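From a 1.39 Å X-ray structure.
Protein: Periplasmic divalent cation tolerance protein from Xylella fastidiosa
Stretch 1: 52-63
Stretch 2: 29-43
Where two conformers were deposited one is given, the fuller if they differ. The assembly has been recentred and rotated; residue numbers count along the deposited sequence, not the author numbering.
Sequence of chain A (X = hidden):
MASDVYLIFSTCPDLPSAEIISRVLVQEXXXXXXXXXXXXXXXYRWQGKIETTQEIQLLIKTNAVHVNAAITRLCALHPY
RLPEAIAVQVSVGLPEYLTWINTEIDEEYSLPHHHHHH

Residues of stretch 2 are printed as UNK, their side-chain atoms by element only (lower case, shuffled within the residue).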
ATOM      1  N   THR A  52      18.703  -8.981  -3.746  1.00 23.28           N
ATOM      2  CA  THR A  52      17.625  -8.536  -4.607  1.00 22.59           C
ATOM      3  C   THR A  52      16.473  -9.496  -4.438  1.00 21.42           C
ATOM      4  O   THR A  52      16.667 -10.702  -4.256  1.00 21.66           O
ATOM      5  CB  THR A  52      18.023  -8.468  -6.095  1.00 22.51           C
ATOM      6  OG1 THR A  52      18.399  -9.773  -6.562  1.00 24.11           O
ATOM      7  CG2 THR A  52      19.174  -7.504  -6.309  1.00 23.60           C
ATOM      8  N   THR A  53      15.268  -8.957  -4.487  1.00 19.14           N
ATOM      9  CA  THR A  53      14.089  -9.780  -4.337  1.00 18.33           C
ATOM     10  C   THR A  53      13.072  -9.305  -5.344  1.00 16.69           C
ATOM     11  O   THR A  53      12.897  -8.106  -5.539  1.00 14.55           O
ATOM     12  CB  THR A  53      13.527  -9.717  -2.899  1.00 18.84           C
ATOM     13  OG1 THR A  53      12.393 -10.587  -2.770  1.00 22.64           O
ATOM     14  CG2 THR A  53      13.135  -8.317  -2.518  1.00 20.40           C
ATOM     15  N   GLN A  54      12.418 -10.254  -5.995  1.00 15.74           N
ATOM     16  CA  GLN A  54      11.338  -9.945  -6.913  1.00 16.93           C
ATOM     17  C   GLN A  54      10.138  -9.578  -6.080  1.00 16.06           C
ATOM     18  O   GLN A  54       9.841 -10.237  -5.080  1.00 16.48           O
ATOM     19  CB  GLN A  54      11.020 -11.158  -7.787  1.00 17.28           C
ATOM     20  CG  GLN A  54      12.192 -11.597  -8.661  1.00 19.94           C
ATOM     21  CD  GLN A  54      11.908 -12.861  -9.446  1.00 20.30           C
ATOM     22  OE1 GLN A  54      11.252 -13.781  -8.954  1.00 26.38           O
ATOM     23  NE2 GLN A  54      12.423 -12.923 -10.668  1.00 25.80           N
ATOM     24  N   GLU A  55       9.457  -8.513  -6.474  1.00 14.55           N
ATOM     25  CA  GLU A  55       8.343  -8.024  -5.692  1.00 14.22           C
ATOM     26  C   GLU A  55       7.244  -7.489  -6.579  1.00 13.16           C
ATOM     27  O   GLU A  55       7.407  -7.337  -7.785  1.00 13.13           O
ATOM     28  CB  GLU A  55       8.806  -6.908  -4.761  1.00 14.64           C
ATOM     29  CG  GLU A  55       9.796  -7.350  -3.722  1.00 16.07           C
ATOM     30  CD  GLU A  55       9.891  -6.358  -2.606  1.00 17.59           C
ATOM     31  OE1 GLU A  55      10.356  -5.231  -2.845  1.00 17.64           O
ATOM     32  OE2 GLU A  55       9.445  -6.673  -1.491  1.00 20.28           O
ATOM     33  N   ILE A  56       6.112  -7.228  -5.948  1.00 12.60           N
ATOM     34  CA  ILE A  56       5.031  -6.457  -6.530  1.00 12.77           C
ATOM     35  C   ILE A  56       5.002  -5.160  -5.760  1.00 12.06           C
ATOM     36  O   ILE A  56       5.021  -5.173  -4.531  1.00 11.84           O
ATOM     37  CB  ILE A  56       3.687  -7.161  -6.316  1.00 13.44           C
ATOM     38  CG1 ILE A  56       3.767  -8.630  -6.761  1.00 15.72           C
ATOM     39  CG2 ILE A  56       2.532  -6.391  -6.981  1.00 13.55           C
ATOM     40  CD1 ILE A  56       4.036  -8.813  -8.215  1.00 17.93           C
ATOM     41  N   GLN A  57       4.982  -4.039  -6.471  1.00 11.09           N
ATOM     42  CA  GLN A  57       4.875  -2.751  -5.830  1.00 11.23           C
ATOM     43  C   GLN A  57       3.414  -2.429  -5.635  1.00 11.46           C
ATOM     44  O   GLN A  57       2.613  -2.596  -6.555  1.00 12.40           O
ATOM     45  CB  GLN A  57       5.555  -1.680  -6.692  1.00 11.92           C
ATOM     46  CG  GLN A  57       5.407  -0.271  -6.141  1.00 12.16           C
ATOM     47  CD  GLN A  57       6.259  -0.040  -4.930  1.00 13.54           C
ATOM     48  OE1 GLN A  57       5.775   0.401  -3.875  1.00 15.15           O
ATOM     49  NE2 GLN A  57       7.526  -0.343  -5.056  1.00 10.26           N
ATOM     50  N   LEU A  58       3.063  -1.979  -4.435  1.00 10.97           N
ATOM     51  CA  LEU A  58       1.702  -1.568  -4.162  1.00 11.12           C
ATOM     52  C   LEU A  58       1.630  -0.074  -4.014  1.00 11.04           C
ATOM     53  O   LEU A  58       2.533   0.556  -3.453  1.00 10.91           O
ATOM     54  CB  LEU A  58       1.176  -2.200  -2.873  1.00 11.31           C
ATOM     55  CG  LEU A  58       1.167  -3.721  -2.790  1.00 12.02           C
ATOM     56  CD1 LEU A  58       0.558  -4.066  -1.448  1.00 15.11           C
ATOM     57  CD2 LEU A  58       0.351  -4.330  -3.903  1.00 13.28           C
ATOM     58  N   LEU A  59       0.544   0.475  -4.538  1.00 10.99           N
ATOM     59  CA  LEU A  59       0.203   1.871  -4.359  1.00 11.63           C
ATOM     60  C   LEU A  59      -1.185   1.868  -3.776  1.00 11.33           C
ATOM     61  O   LEU A  59      -2.154   1.529  -4.447  1.00 11.45           O
ATOM     62  CB  LEU A  59       0.195   2.634  -5.688  1.00 12.29           C
ATOM     63  CG  LEU A  59       1.497   2.831  -6.446  1.00 15.08           C
ATOM     64  CD1 LEU A  59       1.193   3.487  -7.767  1.00 17.13           C
ATOM     65  CD2 LEU A  59       2.434   3.700  -5.657  1.00 18.67           C
ATOM     66  N   ILE A  60      -1.266   2.229  -2.511  1.00 11.18           N
ATOM     67  CA  ILE A  60      -2.507   2.141  -1.768  1.00 11.64           C
ATOM     68  C   ILE A  60      -3.056   3.534  -1.612  1.00 11.75           C
ATOM     69  O   ILE A  60      -2.371   4.410  -1.105  1.00 12.20           O
ATOM     70  CB  ILE A  60      -2.237   1.536  -0.398  1.00 12.11           C
ATOM     71  CG1 ILE A  60      -1.737   0.113  -0.571  1.00 11.54           C
ATOM     72  CG2 ILE A  60      -3.492   1.527   0.446  1.00 12.91           C
ATOM     73  CD1 ILE A  60      -0.912  -0.378   0.595  1.00 12.13           C
ATOM     74  N   LYS A  61      -4.297   3.745  -2.041  1.00 12.07           N
ATOM     75  CA  LYS A  61      -4.892   5.071  -1.960  1.00 12.46           C
ATOM     76  C   LYS A  61      -5.852   5.091  -0.788  1.00 11.87           C
ATOM     77  O   LYS A  61      -6.788   4.314  -0.727  1.00 12.23           O
ATOM     78  CB  LYS A  61      -5.641   5.405  -3.247  1.00 13.54           C
ATOM     79  CG  LYS A  61      -4.793   6.035  -4.345  1.00 17.97           C
ATOM     80  CD  LYS A  61      -3.918   5.040  -5.062  1.00 22.91           C
ATOM     81  CE  LYS A  61      -4.700   4.229  -6.070  1.00 24.68           C
ATOM     82  NZ  LYS A  61      -3.853   3.170  -6.653  1.00 26.61           N
ATOM     83  N   THR A  62      -5.622   5.994   0.144  1.00 12.03           N
ATOM     84  CA  THR A  62      -6.443   6.038   1.330  1.00 12.74           C
ATOM     85  C   THR A  62      -6.518   7.482   1.784  1.00 13.04           C
ATOM     86  O   THR A  62      -6.154   8.376   1.037  1.00 12.31           O
ATOM     87  CB  THR A  62      -5.893   5.078   2.414  1.00 13.69           C
ATOM     88  OG1 THR A  62      -6.815   5.006   3.511  1.00 15.03           O
ATOM     89  CG2 THR A  62      -4.519   5.493   2.898  1.00 13.46           C
ATOM     90  N   ASN A  63      -7.003   7.719   2.989  1.00 13.62           N
ATOM     91  CA  ASN A  63      -7.000   9.066   3.519  1.00 13.85           C
ATOM     92  C   ASN A  63      -6.368   9.111   4.890  1.00 13.40           C
ATOM     93  O   ASN A  63      -6.040   8.074   5.461  1.00 13.31           O
ATOM     94  CB  ASN A  63      -8.411   9.681   3.502  1.00 14.27           C
ATOM     95  CG  ASN A  63      -9.381   8.971   4.418  1.00 15.28           C
ATOM     96  OD1 ASN A  63      -8.981   8.150   5.237  1.00 15.00           O
ATOM     97  ND2 ASN A  63     -10.667   9.284   4.287  1.00 16.26           N
ATOM     98  N   UNK A  29     -12.518  -1.313   3.836  1.00 13.57           N
ATOM     99  CA  UNK A  29     -12.638   0.136   3.713  1.00 13.99           C
ATOM    100  C   UNK A  29     -11.500   0.857   4.420  1.00 13.46           C
ATOM    101  O   UNK A  29     -11.680   1.870   5.082  1.00 13.64           O
ATOM    102  c   UNK A  29     -15.120   0.042   3.331  1.00 18.15           C
ATOM    103  n   UNK A  29     -17.428   1.368   1.075  1.00 29.98           N
ATOM    104  c   UNK A  29     -17.945   0.301   1.676  1.00 30.12           C
ATOM    105  c   UNK A  29     -14.014   0.616   4.185  1.00 14.62           C
ATOM    106  n   UNK A  29     -18.890  -0.402   1.063  1.00 31.06           N
ATOM    107  n   UNK A  29     -17.524  -0.068   2.883  1.00 28.23           N
ATOM    108  c   UNK A  29     -16.487   0.621   3.653  1.00 24.27           C
ATOM    109  N   UNK A  30     -10.308   0.304   4.267  1.00 12.84           N
ATOM    110  CA  UNK A  30      -9.111   0.961   4.759  1.00 12.51           C
ATOM    111  C   UNK A  30      -8.406   1.700   3.645  1.00 12.71           C
ATOM    112  O   UNK A  30      -7.578   2.565   3.895  1.00 12.84           O
ATOM    113  c   UNK A  30      -7.766  -1.777   7.091  1.00 13.56           C
ATOM    114  c   UNK A  30      -8.791  -0.835   6.534  1.00 13.32           C
ATOM    115  c   UNK A  30      -8.166  -0.058   5.385  1.00 12.54           C
ATOM    116  c   UNK A  30      -9.300   0.084   7.635  1.00 15.14           C
ATOM    117  N   UNK A  31      -8.733   1.330   2.415  1.00 12.32           N
ATOM    118  CA  UNK A  31      -8.195   1.996   1.244  1.00 12.49           C
ATOM    119  C   UNK A  31      -9.292   1.994   0.209  1.00 12.32           C
ATOM    120  O   UNK A  31     -10.100   1.076   0.174  1.00 12.67           O
ATOM    121  c   UNK A  31      -6.983   1.251   0.727  1.00 12.66           C
ATOM    122  N   UNK A  32      -9.340   3.035  -0.620  1.00 12.24           N
ATOM    123  CA  UNK A  32     -10.334   3.084  -1.679  1.00 12.79           C
ATOM    124  C   UNK A  32      -9.897   2.230  -2.856  1.00 12.79           C
ATOM    125  O   UNK A  32     -10.707   1.716  -3.597  1.00 13.04           O
ATOM    126  c   UNK A  32     -10.539   4.482  -2.125  1.00 12.79           C
ATOM    127  N   UNK A  33      -8.594   2.101  -3.039  1.00 13.35           N
ATOM    128  CA  UNK A  33      -8.099   1.311  -4.146  1.00 13.81           C
ATOM    129  C   UNK A  33      -6.657   0.979  -3.880  1.00 12.30           C
ATOM    130  O   UNK A  33      -5.962   1.685  -3.156  1.00 12.30           O
ATOM    131  c   UNK A  33      -8.305   2.042  -5.485  1.00 15.16           C
ATOM    132  s   UNK A  33      -7.195   1.655  -6.884  0.50 16.19           S
ATOM    133  N   UNK A  34      -6.226  -0.136  -4.445  1.00 11.27           N
ATOM    134  CA  UNK A  34      -4.829  -0.517  -4.355  1.00 11.03           C
ATOM    135  C   UNK A  34      -4.379  -0.924  -5.732  1.00 10.79           C
ATOM    136  O   UNK A  34      -5.039  -1.746  -6.384  1.00 10.61           O
ATOM    137  c   UNK A  34      -5.054  -1.315  -1.982  1.00 12.20           C
ATOM    138  c   UNK A  34      -3.151  -2.103  -3.401  1.00 12.03           C
ATOM    139  c   UNK A  34      -4.614  -1.691  -3.394  1.00 10.60           C
ATOM    140  N   UNK A  35      -3.278  -0.335  -6.193  1.00 10.28           N
ATOM    141  CA  UNK A  35      -2.718  -0.701  -7.474  1.00 10.94           C
ATOM    142  C   UNK A  35      -1.459  -1.506  -7.264  1.00 11.26           C
ATOM    143  O   UNK A  35      -0.606  -1.148  -6.454  1.00 11.51           O
ATOM    144  o   UNK A  35      -3.652   1.254  -8.496  1.00 12.43           O
ATOM    145  c   UNK A  35      -1.794   0.222  -9.638  1.00 12.28           C
ATOM    146  c   UNK A  35      -2.418   0.556  -8.288  1.00 11.34           C
ATOM    147  N   UNK A  36      -1.356  -2.598  -8.003  1.00 11.47           N
ATOM    148  CA  UNK A  36      -0.190  -3.449  -7.968  1.00 12.99           C
ATOM    149  C   UNK A  36       0.572  -3.242  -9.242  1.00 13.60           C
ATOM    150  O   UNK A  36      -0.016  -3.211 -10.327  1.00 14.32           O
ATOM    151  c   UNK A  36      -0.598  -4.905  -8.008  1.00 13.63           C
ATOM    152  n   UNK A  36      -3.368  -6.868  -7.200  1.00 18.19           N
ATOM    153  c   UNK A  36      -2.074  -6.738  -7.392  1.00 17.80           C
ATOM    154  o   UNK A  36      -1.381  -7.622  -7.932  1.00 19.46           O
ATOM    155  c   UNK A  36      -1.477  -5.420  -6.954  1.00 16.63           C
ATOM    156  N   UNK A  37       1.883  -3.150  -9.105  1.00 13.90           N
ATOM    157  CA  UNK A  37       2.780  -3.061 -10.238  1.00 15.29           C
ATOM    158  C   UNK A  37       3.697  -4.276 -10.151  1.00 16.40           C
ATOM    159  O   UNK A  37       4.531  -4.367  -9.258  1.00 14.90           O
ATOM    160  c   UNK A  37       1.804  -0.120 -10.961  1.00 20.05           C
ATOM    161  c   UNK A  37       3.742   0.766  -9.710  1.00 19.34           C
ATOM    162  c   UNK A  37       3.562  -1.744 -10.198  1.00 15.81           C
ATOM    163  c   UNK A  37       2.811  -0.432  -9.887  1.00 17.59           C
ATOM    164  N   UNK A  38       3.509  -5.248 -11.049  1.00 17.88           N
ATOM    165  CA  UNK A  38       4.284  -6.466 -10.936  1.00 18.19           C
ATOM    166  C   UNK A  38       5.675  -6.333 -11.556  1.00 17.29           C
ATOM    167  O   UNK A  38       5.977  -5.352 -12.226  1.00 17.76           O
ATOM    168  c   UNK A  38       2.560  -5.334 -12.168  1.00 18.90           C
ATOM    169  c   UNK A  38       2.166  -6.775 -12.105  1.00 20.71           C
ATOM    170  c   UNK A  38       3.428  -7.500 -11.702  1.00 19.33           C
ATOM    171  N   UNK A  39       6.518  -7.321 -11.295  1.00 16.28           N
ATOM    172  CA  UNK A  39       7.825  -7.394 -11.928  1.00 15.50           C
ATOM    173  C   UNK A  39       8.866  -6.504 -11.291  1.00 14.96           C
ATOM    174  O   UNK A  39       9.945  -6.315 -11.842  1.00 15.66           O
ATOM    175  N   UNK A  40       8.555  -5.965 -10.119  1.00 13.53           N
ATOM    176  CA  UNK A  40       9.491  -5.114  -9.410  1.00 13.40           C
ATOM    177  C   UNK A  40      10.652  -5.929  -8.887  1.00 13.34           C
ATOM    178  O   UNK A  40      10.518  -7.123  -8.603  1.00 13.53           O
ATOM    179  c   UNK A  40       8.785  -4.397  -8.264  1.00 14.14           C
ATOM    180  N   UNK A  41      11.800  -5.276  -8.757  1.00 13.25           N
ATOM    181  CA  UNK A  41      12.945  -5.885  -8.111  1.00 13.59           C
ATOM    182  C   UNK A  41      13.437  -4.885  -7.108  1.00 13.48           C
ATOM    183  O   UNK A  41      13.647  -3.716  -7.437  1.00 13.53           O
ATOM    184  c   UNK A  41      15.314  -6.694  -8.383  1.00 15.49           C
ATOM    185  c   UNK A  41      14.066  -6.213  -9.108  1.00 14.46           C
ATOM    186  c   UNK A  41      13.600  -7.277 -10.087  1.00 15.74           C
ATOM    187  N   UNK A  42      13.600  -5.330  -5.870  1.00 12.79           N
ATOM    188  CA  UNK A  42      14.128  -4.466  -4.834  1.00 13.27           C
ATOM    189  C   UNK A  42      15.507  -4.914  -4.421  1.00 13.50           C
ATOM    190  O   UNK A  42      15.771  -6.089  -4.296  1.00 14.29           O
ATOM    191  c   UNK A  42      13.207  -4.459  -3.636  1.00 13.57           C
ATOM    192  o   UNK A  42      11.978  -3.868  -4.017  1.00 16.20           O
ATOM    193  N   UNK A  43      16.379  -3.942  -4.227  1.00 13.07           N
ATOM    194  CA  UNK A  43      17.749  -4.187  -3.828  1.00 13.67           C
ATOM    195  C   UNK A  43      17.934  -3.540  -2.476  1.00 14.82           C
ATOM    196  O   UNK A  43      17.547  -2.394  -2.276  1.00 13.88           O
ATOM    197  c   UNK A  43      20.167  -3.808  -4.454  1.00 14.33           C
ATOM    198  o   UNK A  43      18.458  -4.145  -6.125  1.00 14.17           O
ATOM    199  c   UNK A  43      18.699  -3.561  -4.841  1.00 13.90           C
TER
HETATM  200  O   HOH W   1       7.691  -9.706  -9.317  1.00 32.17           O

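Position 29 carries three carbons, a nitrogen, then a carbon bearing two more nitrogens. It touches nothing on stretch 1. That guanidinium is Arg29.

Position 30 has four carbons, forked at the second, and they stay clear of stretch 1. This gives Leu30. Its backbone O accepts a hydrogen bond from Thr62 OG1 at 2.6 Å.

Position 31 has one carbon, which packs on Ile60. This is Ala31. Ala31 CB lies 3.5 Å from Ile60 CG2.

Position 32 also has one carbon, near Lys61 O: Ala32. Ala32 CB is 4.0 Å from Lys61 O, and Ala32 N donates to Lys61 O at 2.9 Å.

Position 33 has a carbon and a sulfur beside Lys61, the mark of Cys33. Cys33 SG lies 3.7 Å from Lys61 CE. Lys61 N donates to Cys33 O at 2.9 Å.

Position 34 has three carbons, branched at the first, against Ile60 and Leu58: Val34. Val34 CG1 sits 3.9 Å from Ile60 CG1 and 4.2 Å from Leu58 CD2.

Position 35 has one carbon carrying an oxygen and a carbon; the oxygen meets Lys61. This is Thr35. Lys61 NZ donates to Thr35 OG1 at 2.7 Å, so the lysine reaches along its own face to a residue two places beyond its bridge partner. The backbone pairs both ways with Leu59.

Position 36 has three carbons, the third bearing an oxygen and a nitrogen, and touches Ile56 and Leu58. The chain fits Gln36. Gln36 CB is 3.6 Å from Ile56 CG2, and Gln36 CG is 3.7 Å from Leu58 CD2.

Position 37 has four carbons, forked at the second, touching Leu59: Leu37. Leu37 CD1 meets Leu59 CD1 at 4.2 Å. Leu37 N donates to Gln57 O at 2.7 Å, and Gln57 N returns a bond to Leu37 O at 2.8 Å.

Position 38 has three carbons closing a ring onto the backbone N, touching Ile56, hence Pro38. Pro38 CB is 3.8 Å from Ile56 CD1.

Position 39 has no side chain, so it is Gly39. Its phi of 80° favours glycine, and the chain turns a corner here. Water 1 accepts a weak bond from Gly39 N, 3.3 Å from its O; that same water O donates to Glu55 O at 2.8 Å.

Position 40 has one carbon, against Glu55: Ala40. Ala40 CB is 3.3 Å from Glu55 O and 4.3 Å from Glu55 CB. Glu55 N donates to Ala40 O at 2.8 Å; the return bond from Ala40 N to Glu55 O is weak.

Position 41 has three carbons, branched at the first, near Thr52: Val41. Val41 CG1 lies 4.0 Å from Thr52 CB.

Position 42 has a carbon and an oxygen that meets Glu55: Ser42. Ser42 OG donates to Glu55 OE1 in a very short hydrogen bond of 2.4 Å.

Position 43 has one carbon carrying an oxygen and a carbon, beside Thr52: Thr43. Thr43 OG1 is 3.4 Å from Thr52 CG2.

The contact is an antiparallel pairing interrupted by a bulge. Between Glu55 and Gln57 the register shifts by one, where Gly39 turns the chain. Backbone hydrogen bonds hold both segments, with CA-H...O contacts between them. One face carries Leu58 and Ile60 against Val34; the other carries the polar links of Glu55 with Ser42 and Lys61 with Thr35.

Stretch 2 (29-43) RLAACVTQLPGAVST
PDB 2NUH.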